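PDB 6CPU: phosphodiesterase from Candida albicans, which belongs to the cyclic nucleotide phosphodiesterase family, built on a mostly helical metal-binding domain of the HD clan. Local coordinates for residues Cys286-Leu296 and Ala332-Leu343; Leu519-Ile530 and Lys562-Lys570. One frame throughout, in Å; residues are numbered along the deposited sequence.

Interaction 1. Residues Cys286-Leu296 and Ala332-Leu343; sequences CFHFLIRLGSL and ASLNPIQTLGLL
Ser-295 hydrogen-bonds Leu-334 across the gap between a helix end and the start of the next helix: its OG donates to Leu-334 O at 2.7 Å, in the carbonyl plane and on a lone pair. A small hydroxyl suits this place, because Ala-332 CB lies only 3.2 Å from the same OG and Thr-339 OG1 sits against Ser-295 CB. Two waters tie the polar end together. Water 1 donates to Ser-295 OG and accepts from Leu-334 N, while water 2 donates to Ser-295 O and to Leu-334 O.

Further along the helices the contact turns apolar. Leu-290 and Thr-339 run alongside each other, pointing opposite ways, with Leu-290 CD1 3.6 Å from Thr-339 CG2. CG2 lies anti to the backbone N and OG1 beside that N (chi1 -61°), which gives the threonine an apolar branch for Leu-290 and Leu-296 and a hydroxyl that donates to Asn-335 O at 2.6 Å. Leu-290 CD1 also meets Leu-343 CD2 tip to tip at 3.7 Å, and the latter methyl reaches the edge of the Phe-287 ring. At the far end Cys-286 SG packs on Leu-342 CD2.

Capping motifs end one helix and start the other next to this contact. Gly-294, lacking a side chain, readily takes the positive phi (77°) that ends helix 276-292 in a Schellman motif and turns the chain so that Ser-295 faces its partner. Asn-335 caps the other helix in a capping box: Gln-338 N donates to Asn-335 OD1 at 2.9 Å, and Asn-335 N returns a bond to Gln-338 OE1. Segments 286-292 and 336-343 run nearly antiparallel, at 159°, and helices 227-242 and 446-462 add further packing, an arrangement typical of the all-helical core of the phosphodiesterase family.

Interaction 2. Residues Leu519-Ile530 and Lys562-Lys570; sequences LEIQPDIHKGQI and KLFWLERAK
Apolar packing centres on Trp-565, whose indole enters as a knob into the hole formed by Leu-519, Ile-525, His-526 and Gln-529. A broad, flat side chain can touch all four at once. Leu-519 CD2 comes in at the ring edge, 3.7 Å from CZ3, Ile-525 CG2 reaches CH2 obliquely, and His-526 CB lies 3.4 Å from CE3. With CG1 anti to its carbonyl carbon (chi1 -67°), Ile-530 lays that methylene against Trp-565 CB, and its CD1 extends to Leu-566 CD2 and Ala-569 CB.

A CH-pi contact holds one indole face: Gln-529 CB stands 3.8 Å from the centroid of the five-membered ring, 19° off its normal. Phe-564 CD2, from the preceding residue, lies over the opposite face, offset toward its rim.

The helices involved, 525-547 and 552-569, form a helical hairpin near the C-terminus, and their segments cross at -134°. The type II turn Gln-522 to Ile-525 leads into the first of them, while helix 470-495 packs against Ile-525, Gln-529, Phe-564 and Trp-565.

Polar links are sparse, with no direct hydrogen bond between the segments. Water 3 bridges instead, accepting from Trp-565 NE1 and donating to Gln-529 OE1, each at 2.9 Å; the glutamine thus serves the indole with both its methylene and its amide.

Cationic Arg-568 lies flat against Leu-519, whose CB is 3.6 Å from NH2, over one guanidinium face. His-526 ND1, 3.8 Å from Arg-568 NH1, is buried without a partner, while Arg-568 O lies over the centre of the imidazole.

In the fold
The two contacts are consecutive along the chain, interaction 1 closing before interaction 2 opens, and do not touch: their centres are 34 Å apart and their nearest atoms about 15 Å. Interaction 1 is buried, with the side chain of Cys-286 about 10 Å from the zinc ion and about 13 Å from the magnesium ion. Its helices lead to zinc site residues: His-278 lies on helix 276-292, and His-349 and Asp-350 directly follow helix 336-348. Interaction 2 lies at the surface. Helix 552-569 relates them, since Tyr-553 and Thr-554 near its start touch Phe-289 and its last turns form interaction 2.

Interaction 1. Residues Cys286-Leu296 and Ala332-Leu343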
loop_
_atom_site.group_PDB
_atom_site.type_symbol
_atom_site.label_atom_id
_atom_site.label_comp_id
_atom_site.label_asym_id
_atom_site.label_seq_id
_atom_site.Cartn_x
_atom_site.Cartn_y
_atom_site.Cartn_z
ATOM N N CYS A 286 -13.009 -3.790 -1.199
ATOM C CA CYS A 286 -13.849 -3.152 -0.172
ATOM C C CYS A 286 -14.879 -2.230 -0.806
ATOM O O CYS A 286 -16.052 -2.218 -0.414
ATOM C CB CYS A 286 -13.010 -2.327 0.809
ATOM S SG CYS A 286 -12.299 -3.278 2.157
ATOM N N PHE A 287 -14.418 -1.443 -1.770
ATOM C CA PHE A 287 -15.278 -0.497 -2.478
ATOM C C PHE A 287 -16.486 -1.220 -3.100
ATOM O O PHE A 287 -17.627 -0.802 -2.913
ATOM C CB PHE A 287 -14.466 0.230 -3.543
ATOM C CG PHE A 287 -15.131 1.450 -4.102
ATOM C CD1 PHE A 287 -15.332 2.565 -3.312
ATOM C CD2 PHE A 287 -15.525 1.494 -5.430
ATOM C CE1 PHE A 287 -15.926 3.703 -3.819
ATOM C CE2 PHE A 287 -16.120 2.637 -5.953
ATOM C CZ PHE A 287 -16.326 3.740 -5.143
ATOM N N HIS A 288 -16.229 -2.319 -3.800
ATOM C CA HIS A 288 -17.324 -3.114 -4.385
ATOM C C HIS A 288 -18.235 -3.741 -3.321
ATOM O O HIS A 288 -19.466 -3.656 -3.447
ATOM C CB HIS A 288 -16.801 -4.173 -5.349
ATOM C CG HIS A 288 -16.660 -3.682 -6.756
ATOM N ND1 HIS A 288 -17.394 -4.201 -7.803
ATOM C CD2 HIS A 288 -15.887 -2.703 -7.285
ATOM C CE1 HIS A 288 -17.074 -3.568 -8.917
ATOM N NE2 HIS A 288 -16.155 -2.659 -8.632
ATOM N N PHE A 289 -17.648 -4.332 -2.272
ATOM C CA PHE A 289 -18.446 -4.858 -1.158
ATOM C C PHE A 289 -19.409 -3.804 -0.631
ATOM O O PHE A 289 -20.607 -4.062 -0.487
ATOM C CB PHE A 289 -17.572 -5.362 0.008
ATOM C CG PHE A 289 -16.677 -6.539 -0.329
ATOM C CD1 PHE A 289 -16.900 -7.336 -1.442
ATOM C CD2 PHE A 289 -15.617 -6.862 0.511
ATOM C CE1 PHE A 289 -16.081 -8.416 -1.724
ATOM C CE2 PHE A 289 -14.799 -7.943 0.238
ATOM C CZ PHE A 289 -15.022 -8.717 -0.880
ATOM N N LEU A 290 -18.887 -2.616 -0.352
ATOM C CA LEU A 290 -19.682 -1.538 0.213
ATOM C C LEU A 290 -20.802 -1.048 -0.718
ATOM O O LEU A 290 -21.879 -0.675 -0.244
ATOM C CB LEU A 290 -18.776 -0.380 0.615
ATOM C CG LEU A 290 -17.870 -0.686 1.820
ATOM C CD1 LEU A 290 -16.630 0.205 1.825
ATOM C CD2 LEU A 290 -18.648 -0.537 3.121
ATOM N N ILE A 291 -20.558 -1.046 -2.023
ATOM C CA ILE A 291 -21.612 -0.690 -2.978
ATOM C C ILE A 291 -22.712 -1.746 -2.944
ATOM O O ILE A 291 -23.881 -1.428 -2.739
ATOM C CB ILE A 291 -21.075 -0.518 -4.408
ATOM C CG1 ILE A 291 -20.251 0.772 -4.495
ATOM C CG2 ILE A 291 -22.222 -0.471 -5.418
ATOM C CD1 ILE A 291 -19.243 0.754 -5.612
ATOM N N ARG A 292 -22.324 -3.005 -3.109
ATOM C CA ARG A 292 -23.285 -4.101 -3.141
ATOM C C ARG A 292 -24.034 -4.291 -1.813
ATOM O O ARG A 292 -25.105 -4.896 -1.791
ATOM C CB ARG A 292 -22.598 -5.387 -3.592
ATOM C CG ARG A 292 -22.109 -5.316 -5.030
ATOM C CD ARG A 292 -21.723 -6.683 -5.552
ATOM N NE ARG A 292 -21.005 -6.629 -6.826
ATOM C CZ ARG A 292 -21.572 -6.481 -8.024
ATOM N NH1 ARG A 292 -22.889 -6.348 -8.150
ATOM N NH2 ARG A 292 -20.807 -6.455 -9.110
ATOM N N LEU A 293 -23.483 -3.756 -0.722
ATOM C CA LEU A 293 -24.155 -3.718 0.583
ATOM C C LEU A 293 -25.035 -2.484 0.765
ATOM O O LEU A 293 -25.689 -2.337 1.797
ATOM C CB LEU A 293 -23.111 -3.747 1.713
ATOM C CG LEU A 293 -22.441 -5.100 1.943
ATOM C CD1 LEU A 293 -21.132 -4.944 2.713
ATOM C CD2 LEU A 293 -23.394 -6.035 2.678
ATOM N N GLY A 294 -25.029 -1.581 -0.209
ATOM C CA GLY A 294 -25.816 -0.363 -0.120
ATOM C C GLY A 294 -25.236 0.699 0.787
ATOM O O GLY A 294 -25.921 1.665 1.112
ATOM N N SER A 295 -23.972 0.537 1.196
ATOM C CA SER A 295 -23.293 1.556 1.998
ATOM C C SER A 295 -22.774 2.693 1.129
ATOM O O SER A 295 -22.515 3.786 1.625
ATOM C CB SER A 295 -22.138 0.953 2.799
ATOM O OG SER A 295 -22.610 0.387 4.005
ATOM N N LEU A 296 -22.614 2.421 -0.163
ATOM C CA LEU A 296 -22.351 3.452 -1.157
ATOM C C LEU A 296 -23.302 3.241 -2.323
ATOM O O LEU A 296 -23.553 2.098 -2.696
ATOM C CB LEU A 296 -20.939 3.321 -1.705
ATOM C CG LEU A 296 -19.759 3.592 -0.777
ATOM C CD1 LEU A 296 -18.519 2.946 -1.373
ATOM C CD2 LEU A 296 -19.558 5.077 -0.560
ATOM N N ALA A 332 -27.813 0.296 5.610
ATOM C CA ALA A 332 -26.696 -0.626 5.490
ATOM C C ALA A 332 -26.049 -0.782 6.859
ATOM O O ALA A 332 -26.258 0.045 7.749
ATOM C CB ALA A 332 -25.687 -0.102 4.480
ATOM N N SER A 333 -25.265 -1.842 7.025
ATOM C CA SER A 333 -24.587 -2.091 8.292
ATOM C C SER A 333 -23.660 -0.928 8.646
ATOM O O SER A 333 -23.695 -0.430 9.770
ATOM C CB SER A 333 -23.802 -3.404 8.244
ATOM O OG SER A 333 -24.669 -4.508 8.039
ATOM N N LEU A 334 -22.853 -0.488 7.679
ATOM C CA LEU A 334 -21.907 0.611 7.895
ATOM C C LEU A 334 -22.425 1.919 7.310
ATOM O O LEU A 334 -22.789 1.989 6.137
ATOM C CB LEU A 334 -20.538 0.270 7.285
ATOM C CG LEU A 334 -19.856 -1.004 7.795
ATOM C CD1 LEU A 334 -18.513 -1.222 7.105
ATOM C CD2 LEU A 334 -19.676 -0.948 9.304
ATOM N N ASN A 335 -22.454 2.954 8.139
ATOM C CA ASN A 335 -22.849 4.293 7.714
ATOM C C ASN A 335 -21.736 4.988 6.883
ATOM O O ASN A 335 -20.675 4.382 6.643
ATOM C CB ASN A 335 -23.297 5.117 8.938
ATOM C CG ASN A 335 -22.141 5.652 9.769
ATOM O OD1 ASN A 335 -20.966 5.440 9.453
ATOM N ND2 ASN A 335 -22.475 6.362 10.843
ATOM N N PRO A 336 -21.978 6.235 6.419
ATOM C CA PRO A 336 -21.010 6.871 5.504
ATOM C C PRO A 336 -19.598 7.102 6.066
ATOM O O PRO A 336 -18.623 6.828 5.360
ATOM C CB PRO A 336 -21.675 8.207 5.163
ATOM C CG PRO A 336 -23.143 7.920 5.280
ATOM C CD PRO A 336 -23.255 6.984 6.451
ATOM N N ILE A 337 -19.479 7.595 7.298
ATOM C CA ILE A 337 -18.146 7.820 7.881
ATOM C C ILE A 337 -17.427 6.506 8.194
ATOM O O ILE A 337 -16.215 6.407 8.003
ATOM C CB ILE A 337 -18.161 8.773 9.099
ATOM C CG1 ILE A 337 -16.734 9.252 9.399
ATOM C CG2 ILE A 337 -18.786 8.119 10.326
ATOM C CD1 ILE A 337 -16.677 10.468 10.294
ATOM N N GLN A 338 -18.168 5.495 8.642
ATOM C CA GLN A 338 -17.621 4.159 8.852
ATOM C C GLN A 338 -17.197 3.511 7.536
ATOM O O GLN A 338 -16.214 2.767 7.485
ATOM C CB GLN A 338 -18.643 3.251 9.530
ATOM C CG GLN A 338 -19.009 3.675 10.940
ATOM C CD GLN A 338 -20.398 3.206 11.345
ATOM O OE1 GLN A 338 -20.960 2.285 10.745
ATOM N NE2 GLN A 338 -20.964 3.855 12.354
ATOM N N THR A 339 -17.963 3.769 6.480
ATOM C CA THR A 339 -17.621 3.293 5.143
ATOM C C THR A 339 -16.295 3.931 4.684
ATOM O O THR A 339 -15.425 3.244 4.156
ATOM C CB THR A 339 -18.752 3.616 4.137
ATOM O OG1 THR A 339 -19.955 2.951 4.543
ATOM C CG2 THR A 339 -18.386 3.174 2.738
ATOM N N LEU A 340 -16.159 5.238 4.896
ATOM C CA LEU A 340 -14.918 5.959 4.571
ATOM C C LEU A 340 -13.747 5.416 5.395
ATOM O O LEU A 340 -12.662 5.189 4.862
ATOM C CB LEU A 340 -15.062 7.462 4.808
ATOM C CG LEU A 340 -13.822 8.328 4.519
ATOM C CD1 LEU A 340 -13.377 8.183 3.079
ATOM C CD2 LEU A 340 -14.072 9.795 4.847
ATOM N N GLY A 341 -13.983 5.189 6.687
ATOM C CA GLY A 341 -12.975 4.601 7.572
ATOM C C GLY A 341 -12.489 3.238 7.116
ATOM O O GLY A 341 -11.297 2.940 7.212
ATOM N N LEU A 342 -13.409 2.413 6.615
ATOM C CA LEU A 342 -13.061 1.093 6.106
ATOM C C LEU A 342 -12.186 1.231 4.861
ATOM O O LEU A 342 -11.177 0.530 4.720
ATOM C CB LEU A 342 -14.317 0.291 5.755
ATOM C CG LEU A 342 -14.282 -1.239 5.848
ATOM C CD1 LEU A 342 -15.216 -1.844 4.811
ATOM C CD2 LEU A 342 -12.907 -1.869 5.701
ATOM N N LEU A 343 -12.591 2.127 3.963
ATOM C CA LEU A 343 -11.843 2.355 2.731
ATOM C C LEU A 343 -10.436 2.888 3.016
ATOM O O LEU A 343 -9.473 2.405 2.432
ATOM C CB LEU A 343 -12.584 3.323 1.823
ATOM C CG LEU A 343 -13.893 2.741 1.284
ATOM C CD1 LEU A 343 -14.743 3.835 0.670
ATOM C CD2 LEU A 343 -13.614 1.629 0.292
HETATM O O HOH W 1 -22.762 -1.894 5.337
HETATM O O HOH W 2 -23.290 4.161 4.261
#

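Interaction 2. Residues Leu519-Ile530 and Lys562-Lys570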
loop_
_atom_site.group_PDB
_atom_site.type_symbol
_atom_site.label_atom_id
_atom_site.label_comp_id
_atom_site.label_asym_id
_atom_site.label_seq_id
_atom_site.Cartn_x
_atom_site.Cartn_y
_atom_site.Cartn_z
ATOM N N LEU A 519 0.053 -20.419 -17.034
ATOM C CA LEU A 519 0.149 -21.827 -16.646
ATOM C C LEU A 519 1.381 -22.520 -17.229
ATOM O O LEU A 519 1.873 -23.484 -16.650
ATOM C CB LEU A 519 -1.120 -22.588 -17.036
ATOM C CG LEU A 519 -2.434 -22.067 -16.439
ATOM C CD1 LEU A 519 -3.623 -22.788 -17.055
ATOM C CD2 LEU A 519 -2.458 -22.196 -14.924
ATOM N N GLU A 520 1.889 -22.035 -18.356
ATOM C CA GLU A 520 3.105 -22.607 -18.927
ATOM C C GLU A 520 4.368 -22.078 -18.249
ATOM O O GLU A 520 5.355 -22.805 -18.138
ATOM C CB GLU A 520 3.170 -22.376 -20.438
ATOM C CG GLU A 520 4.221 -23.238 -21.135
ATOM C CD GLU A 520 3.674 -24.004 -22.329
ATOM O OE1 GLU A 520 2.974 -23.391 -23.162
ATOM O OE2 GLU A 520 3.946 -25.223 -22.434
ATOM N N ILE A 521 4.338 -20.820 -17.800
ATOM C CA ILE A 521 5.485 -20.212 -17.109
ATOM C C ILE A 521 5.694 -20.848 -15.733
ATOM O O ILE A 521 6.829 -21.084 -15.317
ATOM C CB ILE A 521 5.335 -18.673 -16.986
ATOM C CG1 ILE A 521 5.461 -18.012 -18.367
ATOM C CG2 ILE A 521 6.375 -18.089 -16.032
ATOM C CD1 ILE A 521 6.865 -17.996 -18.945
ATOM N N GLN A 522 4.603 -21.122 -15.030
ATOM C CA GLN A 522 4.675 -21.964 -13.848
ATOM C C GLN A 522 3.425 -22.838 -13.703
ATOM O O GLN A 522 2.415 -22.406 -13.147
ATOM C CB GLN A 522 4.933 -21.137 -12.587
ATOM C CG GLN A 522 4.070 -19.901 -12.428
ATOM C CD GLN A 522 4.333 -19.204 -11.108
ATOM O OE1 GLN A 522 5.301 -18.450 -10.970
ATOM N NE2 GLN A 522 3.480 -19.462 -10.126
ATOM N N PRO A 523 3.491 -24.080 -14.219
ATOM C CA PRO A 523 2.431 -25.019 -13.881
ATOM C C PRO A 523 2.565 -25.370 -12.409
ATOM O O PRO A 523 3.629 -25.158 -11.829
ATOM C CB PRO A 523 2.726 -26.227 -14.774
ATOM C CG PRO A 523 4.192 -26.165 -15.023
ATOM C CD PRO A 523 4.546 -24.706 -15.039
ATOM N N ASP A 524 1.495 -25.884 -11.818
ATOM C CA ASP A 524 1.411 -26.167 -10.371
ATOM C C ASP A 524 0.868 -24.990 -9.551
ATOM O O ASP A 524 0.707 -25.113 -8.333
ATOM C CB ASP A 524 2.718 -26.764 -9.782
ATOM C CG ASP A 524 3.732 -25.709 -9.313
ATOM O OD1 ASP A 524 4.944 -26.003 -9.395
ATOM O OD2 ASP A 524 3.347 -24.611 -8.858
ATOM N N ILE A 525 0.572 -23.868 -10.213
ATOM C CA ILE A 525 -0.178 -22.774 -9.584
ATOM C C ILE A 525 -1.435 -23.320 -8.912
ATOM O O ILE A 525 -1.805 -22.879 -7.823
ATOM C CB ILE A 525 -0.579 -21.677 -10.606
ATOM C CG1 ILE A 525 0.568 -20.677 -10.791
ATOM C CG2 ILE A 525 -1.833 -20.927 -10.154
ATOM C CD1 ILE A 525 0.238 -19.496 -11.684
ATOM N N HIS A 526 -2.082 -24.276 -9.579
ATOM C CA HIS A 526 -3.322 -24.877 -9.103
ATOM C C HIS A 526 -3.294 -25.350 -7.646
ATOM O O HIS A 526 -4.293 -25.214 -6.935
ATOM C CB HIS A 526 -3.739 -26.041 -10.025
ATOM C CG HIS A 526 -2.771 -27.185 -10.051
ATOM N ND1 HIS A 526 -1.749 -27.276 -10.972
ATOM C CD2 HIS A 526 -2.683 -28.295 -9.280
ATOM C CE1 HIS A 526 -1.067 -28.389 -10.762
ATOM N NE2 HIS A 526 -1.611 -29.024 -9.739
ATOM N N LYS A 527 -2.171 -25.903 -7.193
ATOM C CA LYS A 527 -2.145 -26.514 -5.857
ATOM C C LYS A 527 -2.048 -25.492 -4.723
ATOM O O LYS A 527 -2.564 -25.732 -3.629
ATOM C CB LYS A 527 -1.084 -27.619 -5.743
ATOM C CG LYS A 527 0.365 -27.207 -5.919
ATOM C CD LYS A 527 1.221 -28.435 -6.186
ATOM C CE LYS A 527 2.686 -28.077 -6.364
ATOM N NZ LYS A 527 3.411 -29.102 -7.169
ATOM N N GLY A 528 -1.417 -24.349 -4.983
ATOM C CA GLY A 528 -1.465 -23.233 -4.038
ATOM C C GLY A 528 -2.888 -22.733 -3.835
ATOM O O GLY A 528 -3.299 -22.436 -2.713
ATOM N N GLN A 529 -3.651 -22.674 -4.925
ATOM C CA GLN A 529 -5.012 -22.131 -4.899
ATOM C C GLN A 529 -6.008 -23.070 -4.215
ATOM O O GLN A 529 -6.887 -22.617 -3.481
ATOM C CB GLN A 529 -5.489 -21.817 -6.324
ATOM C CG GLN A 529 -4.638 -20.801 -7.072
ATOM C CD GLN A 529 -4.648 -19.437 -6.409
ATOM O OE1 GLN A 529 -5.702 -18.819 -6.249
ATOM N NE2 GLN A 529 -3.479 -18.969 -5.997
ATOM N N ILE A 530 -5.878 -24.375 -4.459
ATOM C CA ILE A 530 -6.745 -25.364 -3.804
ATOM C C ILE A 530 -6.486 -25.361 -2.300
ATOM O O ILE A 530 -7.426 -25.275 -1.508
ATOM C CB ILE A 530 -6.545 -26.784 -4.388
ATOM C CG1 ILE A 530 -7.038 -26.830 -5.842
ATOM C CG2 ILE A 530 -7.280 -27.829 -3.552
ATOM C CD1 ILE A 530 -6.466 -27.977 -6.652
ATOM N N LYS A 562 -12.286 -22.916 -8.218
ATOM C CA LYS A 562 -11.885 -24.181 -7.585
ATOM C C LYS A 562 -12.049 -25.361 -8.546
ATOM O O LYS A 562 -11.143 -26.185 -8.687
ATOM C CB LYS A 562 -12.699 -24.427 -6.313
ATOM C CG LYS A 562 -12.211 -25.594 -5.467
ATOM C CD LYS A 562 -13.033 -25.716 -4.194
ATOM C CE LYS A 562 -12.653 -26.958 -3.407
ATOM N NZ LYS A 562 -13.453 -27.080 -2.158
ATOM N N LEU A 563 -13.199 -25.423 -9.209
ATOM C CA LEU A 563 -13.471 -26.476 -10.190
ATOM C C LEU A 563 -12.413 -26.503 -11.286
ATOM O O LEU A 563 -11.936 -27.572 -11.662
ATOM C CB LEU A 563 -14.862 -26.301 -10.806
ATOM C CG LEU A 563 -16.052 -26.521 -9.864
ATOM C CD1 LEU A 563 -17.359 -26.241 -10.592
ATOM C CD2 LEU A 563 -16.037 -27.932 -9.283
ATOM N N PHE A 564 -12.036 -25.326 -11.780
ATOM C CA PHE A 564 -11.015 -25.222 -12.819
ATOM C C PHE A 564 -9.664 -25.712 -12.319
ATOM O O PHE A 564 -8.946 -26.410 -13.033
ATOM C CB PHE A 564 -10.890 -23.773 -13.313
ATOM C CG PHE A 564 -9.818 -23.577 -14.350
ATOM C CD1 PHE A 564 -10.123 -23.626 -15.703
ATOM C CD2 PHE A 564 -8.500 -23.352 -13.975
ATOM C CE1 PHE A 564 -9.137 -23.452 -16.658
ATOM C CE2 PHE A 564 -7.511 -23.181 -14.923
ATOM C CZ PHE A 564 -7.830 -23.228 -16.268
ATOM N N TRP A 565 -9.300 -25.314 -11.101
ATOM C CA TRP A 565 -8.015 -25.709 -10.530
ATOM C C TRP A 565 -7.995 -27.205 -10.240
ATOM O O TRP A 565 -6.983 -27.867 -10.471
ATOM C CB TRP A 565 -7.696 -24.910 -9.258
ATOM C CG TRP A 565 -7.428 -23.435 -9.503
ATOM C CD1 TRP A 565 -8.043 -22.378 -8.894
ATOM C CD2 TRP A 565 -6.477 -22.870 -10.418
ATOM N NE1 TRP A 565 -7.536 -21.193 -9.372
ATOM C CE2 TRP A 565 -6.574 -21.468 -10.309
ATOM C CE3 TRP A 565 -5.552 -23.415 -11.316
ATOM C CZ2 TRP A 565 -5.783 -20.602 -11.068
ATOM C CZ3 TRP A 565 -4.766 -22.557 -12.068
ATOM C CH2 TRP A 565 -4.885 -21.163 -11.936
ATOM N N LEU A 566 -9.112 -27.724 -9.730
ATOM C CA LEU A 566 -9.301 -29.176 -9.573
ATOM C C LEU A 566 -9.150 -29.915 -10.908
ATOM O O LEU A 566 -8.479 -30.946 -10.978
ATOM C CB LEU A 566 -10.674 -29.483 -8.971
ATOM C CG LEU A 566 -10.838 -29.200 -7.479
ATOM C CD1 LEU A 566 -12.310 -29.184 -7.093
ATOM C CD2 LEU A 566 -10.063 -30.210 -6.645
ATOM N N GLU A 567 -9.765 -29.369 -11.958
ATOM C CA GLU A 567 -9.718 -29.961 -13.301
ATOM C C GLU A 567 -8.306 -30.161 -13.847
ATOM O O GLU A 567 -8.059 -31.128 -14.563
ATOM C CB GLU A 567 -10.540 -29.132 -14.301
ATOM C CG GLU A 567 -12.029 -29.451 -14.314
ATOM C CD GLU A 567 -12.378 -30.648 -15.186
ATOM O OE1 GLU A 567 -11.550 -31.581 -15.296
ATOM O OE2 GLU A 567 -13.489 -30.659 -15.765
ATOM N N ARG A 568 -7.383 -29.258 -13.529
ATOM C CA ARG A 568 -6.002 -29.423 -13.999
ATOM C C ARG A 568 -5.059 -30.017 -12.945
ATOM O O ARG A 568 -3.903 -30.311 -13.256
ATOM C CB ARG A 568 -5.433 -28.135 -14.609
ATOM C CG ARG A 568 -5.565 -26.869 -13.777
ATOM C CD ARG A 568 -4.312 -26.013 -13.895
ATOM N NE ARG A 568 -3.671 -26.124 -15.209
ATOM C CZ ARG A 568 -2.362 -25.982 -15.436
ATOM N NH1 ARG A 568 -1.509 -25.712 -14.446
ATOM N NH2 ARG A 568 -1.897 -26.113 -16.675
ATOM N N ALA A 569 -5.543 -30.203 -11.715
ATOM C CA ALA A 569 -4.875 -31.099 -10.763
ATOM C C ALA A 569 -4.970 -32.515 -11.329
ATOM O O ALA A 569 -4.010 -33.282 -11.283
ATOM C CB ALA A 569 -5.517 -31.025 -9.384
ATOM N N LYS A 570 -6.148 -32.837 -11.861
ATOM C CA LYS A 570 -6.357 -34.017 -12.701
ATOM C C LYS A 570 -5.530 -33.883 -13.986
ATOM O O LYS A 570 -5.888 -33.153 -14.911
ATOM C CB LYS A 570 -7.858 -34.151 -13.022
ATOM C CG LYS A 570 -8.250 -35.234 -14.019
ATOM C CD LYS A 570 -8.525 -36.574 -13.352
ATOM C CE LYS A 570 -9.080 -37.573 -14.357
ATOM N NZ LYS A 570 -9.314 -38.914 -13.757
HETATM O O HOH W 3 -8.152 -18.771 -7.838
#